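Local coordinates for protein probable ribose-5-phosphate isomerase B (Mycoplasma genitalium, PDB 6MU0) that probably interconverts ribulose 5-phosphate and ribose 5-phosphate in the non-oxidative stage of the pentose phosphate pathway, at residues Leu59-Val64 and Met85-Val90. Residues are numbered along the deposited sequence; the frame is centred on the assembly and turned at random.
Sequences LVADKV and MAANKV
Ala61 and Val90 make the tight spot between these two segments: the methyl CB of Ala61 presses against CG2 of Val90 at 3.5 Å, closer than carbons usually pack. The same methyl also meets Ala87, with 4.1 Å between Ala61 CB and Ala87 CB, so one small side chain meets both Ala87 near the end of helix 81-88 and Val90, three residues further along, in the loop. Small groups are what let the backbones come this near, Ala61 CA and Ala87 CA being 5.4 Å apart.

Val90 sets both methyls against helix 53-66. CG1, anti to the backbone N (chi1 179°), lies 3.6 Å from the carbonyl O of Ala61, while CG2 takes the Ala61 methyl. Phe58 and Lys65 of the same helix also touch the Val90 side chain, and Val93 adds to the cover over Ala61.

The packing thins at Asp62. Its CB starts off away from the other segment, but with CG beside the backbone N (chi1 -79°) the carboxylate swings back; the Asp62 and Val90 side chains cross at about a right angle, with Asp62 OD1 3.7 Å from Val90 CG1. This is a plain van der Waals touch at the exposed margin, and no hydrogen bond joins the two segments. On the inner side, by contrast, Val60 and Ala87 both rest on Leu75 of the central strand 72-75.

Bound ribulose-5-phosphate lies at the N-terminal end of helix 81-88, where Gly82 lines its pocket, about 12 Å from the side chain of Ala87. Two neighbouring helices are thus packed side by side on one face of a parallel sheet, with strand 72-75 joining them in the chain: the layered alpha/beta, Rossmann-like architecture of the LacAB/RpiB family.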
loop_
_atom_site.group_PDB
_atom_site.type_symbol
_atom_site.label_atom_id
_atom_site.label_comp_id
_atom_site.label_asym_id
_atom_site.label_seq_id
_atom_site.Cartn_x
_atom_site.Cartn_y
_atom_site.Cartn_z
ATOM N N LEU A 59 -10.594 -4.497 -1.614
ATOM C CA LEU A 59 -10.100 -5.492 -2.562
ATOM C C LEU A 59 -8.626 -5.784 -2.321
ATOM O O LEU A 59 -8.210 -6.945 -2.246
ATOM C CB LEU A 59 -10.307 -5.013 -3.996
ATOM C CG LEU A 59 -11.734 -5.042 -4.538
ATOM C CD1 LEU A 59 -11.734 -4.511 -5.963
ATOM C CD2 LEU A 59 -12.343 -6.441 -4.484
ATOM N N VAL A 60 -7.814 -4.735 -2.200
ATOM C CA VAL A 60 -6.383 -4.916 -1.974
ATOM C C VAL A 60 -6.128 -5.489 -0.588
ATOM O O VAL A 60 -5.367 -6.448 -0.422
ATOM C CB VAL A 60 -5.647 -3.576 -2.164
ATOM C CG1 VAL A 60 -4.245 -3.641 -1.575
ATOM C CG2 VAL A 60 -5.590 -3.203 -3.629
ATOM N N ALA A 61 -6.723 -4.873 0.436
ATOM C CA ALA A 61 -6.403 -5.254 1.804
ATOM C C ALA A 61 -6.846 -6.680 2.110
ATOM O O ALA A 61 -6.148 -7.408 2.827
ATOM C CB ALA A 61 -7.026 -4.262 2.778
ATOM N N ASP A 62 -7.996 -7.103 1.578
ATOM C CA ASP A 62 -8.425 -8.480 1.793
ATOM C C ASP A 62 -7.466 -9.478 1.155
ATOM O O ASP A 62 -7.297 -10.582 1.677
ATOM C CB ASP A 62 -9.856 -8.689 1.291
ATOM C CG ASP A 62 -10.910 -8.168 2.262
ATOM O OD1 ASP A 62 -10.632 -8.070 3.476
ATOM O OD2 ASP A 62 -12.034 -7.874 1.803
ATOM N N LYS A 63 -6.823 -9.115 0.037
ATOM C CA LYS A 63 -5.798 -9.990 -0.532
ATOM C C LYS A 63 -4.565 -10.035 0.360
ATOM O O LYS A 63 -4.027 -11.115 0.644
ATOM C CB LYS A 63 -5.421 -9.539 -1.944
ATOM C CG LYS A 63 -6.463 -9.821 -3.000
ATOM C CD LYS A 63 -6.584 -11.308 -3.275
ATOM C CE LYS A 63 -7.507 -11.563 -4.454
ATOM N NZ LYS A 63 -7.628 -13.016 -4.745
ATOM N N VAL A 64 -4.085 -8.867 0.801
ATOM C CA VAL A 64 -2.905 -8.831 1.659
ATOM C C VAL A 64 -3.145 -9.631 2.933
ATOM O O VAL A 64 -2.260 -10.353 3.401
ATOM C CB VAL A 64 -2.483 -7.374 1.929
ATOM C CG1 VAL A 64 -1.369 -7.308 2.965
ATOM C CG2 VAL A 64 -2.047 -6.724 0.630
ATOM N N MET A 85 -7.396 4.561 6.072
ATOM C CA MET A 85 -8.377 4.225 7.106
ATOM C C MET A 85 -9.004 2.871 6.831
ATOM O O MET A 85 -9.102 2.013 7.720
ATOM C CB MET A 85 -9.506 5.257 7.116
ATOM C CG MET A 85 -9.155 6.646 7.583
ATOM S SD MET A 85 -10.588 7.712 7.335
ATOM C CE MET A 85 -10.068 9.190 8.207
ATOM N N ALA A 86 -9.461 2.676 5.597
ATOM C CA ALA A 86 -10.154 1.448 5.232
ATOM C C ALA A 86 -9.229 0.240 5.314
ATOM O O ALA A 86 -9.575 -0.776 5.929
ATOM C CB ALA A 86 -10.737 1.590 3.827
ATOM N N ALA A 87 -8.039 0.333 4.715
ATOM C CA ALA A 87 -7.138 -0.814 4.710
ATOM C C ALA A 87 -6.762 -1.233 6.124
ATOM O O ALA A 87 -6.648 -2.428 6.413
ATOM C CB ALA A 87 -5.895 -0.511 3.878
ATOM N N ASN A 88 -6.562 -0.263 7.021
ATOM C CA ASN A 88 -6.198 -0.594 8.393
ATOM C C ASN A 88 -7.325 -1.274 9.165
ATOM O O ASN A 88 -7.057 -1.871 10.209
ATOM C CB ASN A 88 -5.691 0.649 9.134
ATOM C CG ASN A 88 -4.227 0.923 8.870
ATOM O OD1 ASN A 88 -3.389 0.027 9.006
ATOM N ND2 ASN A 88 -3.903 2.159 8.492
ATOM N N LYS A 89 -8.568 -1.231 8.674
ATOM C CA LYS A 89 -9.622 -2.000 9.324
ATOM C C LYS A 89 -9.446 -3.499 9.130
ATOM O O LYS A 89 -10.044 -4.280 9.874
ATOM C CB LYS A 89 -11.003 -1.594 8.800
ATOM C CG LYS A 89 -11.395 -0.157 9.056
ATOM C CD LYS A 89 -11.408 0.144 10.539
ATOM C CE LYS A 89 -11.768 1.592 10.828
ATOM N NZ LYS A 89 -11.752 1.834 12.298
ATOM N N VAL A 90 -8.644 -3.919 8.160
ATOM C CA VAL A 90 -8.542 -5.317 7.767
ATOM C C VAL A 90 -7.520 -6.026 8.648
ATOM O O VAL A 90 -6.418 -5.514 8.887
ATOM C CB VAL A 90 -8.188 -5.420 6.274
ATOM C CG1 VAL A 90 -8.057 -6.870 5.847
ATOM C CG2 VAL A 90 -9.246 -4.700 5.444
#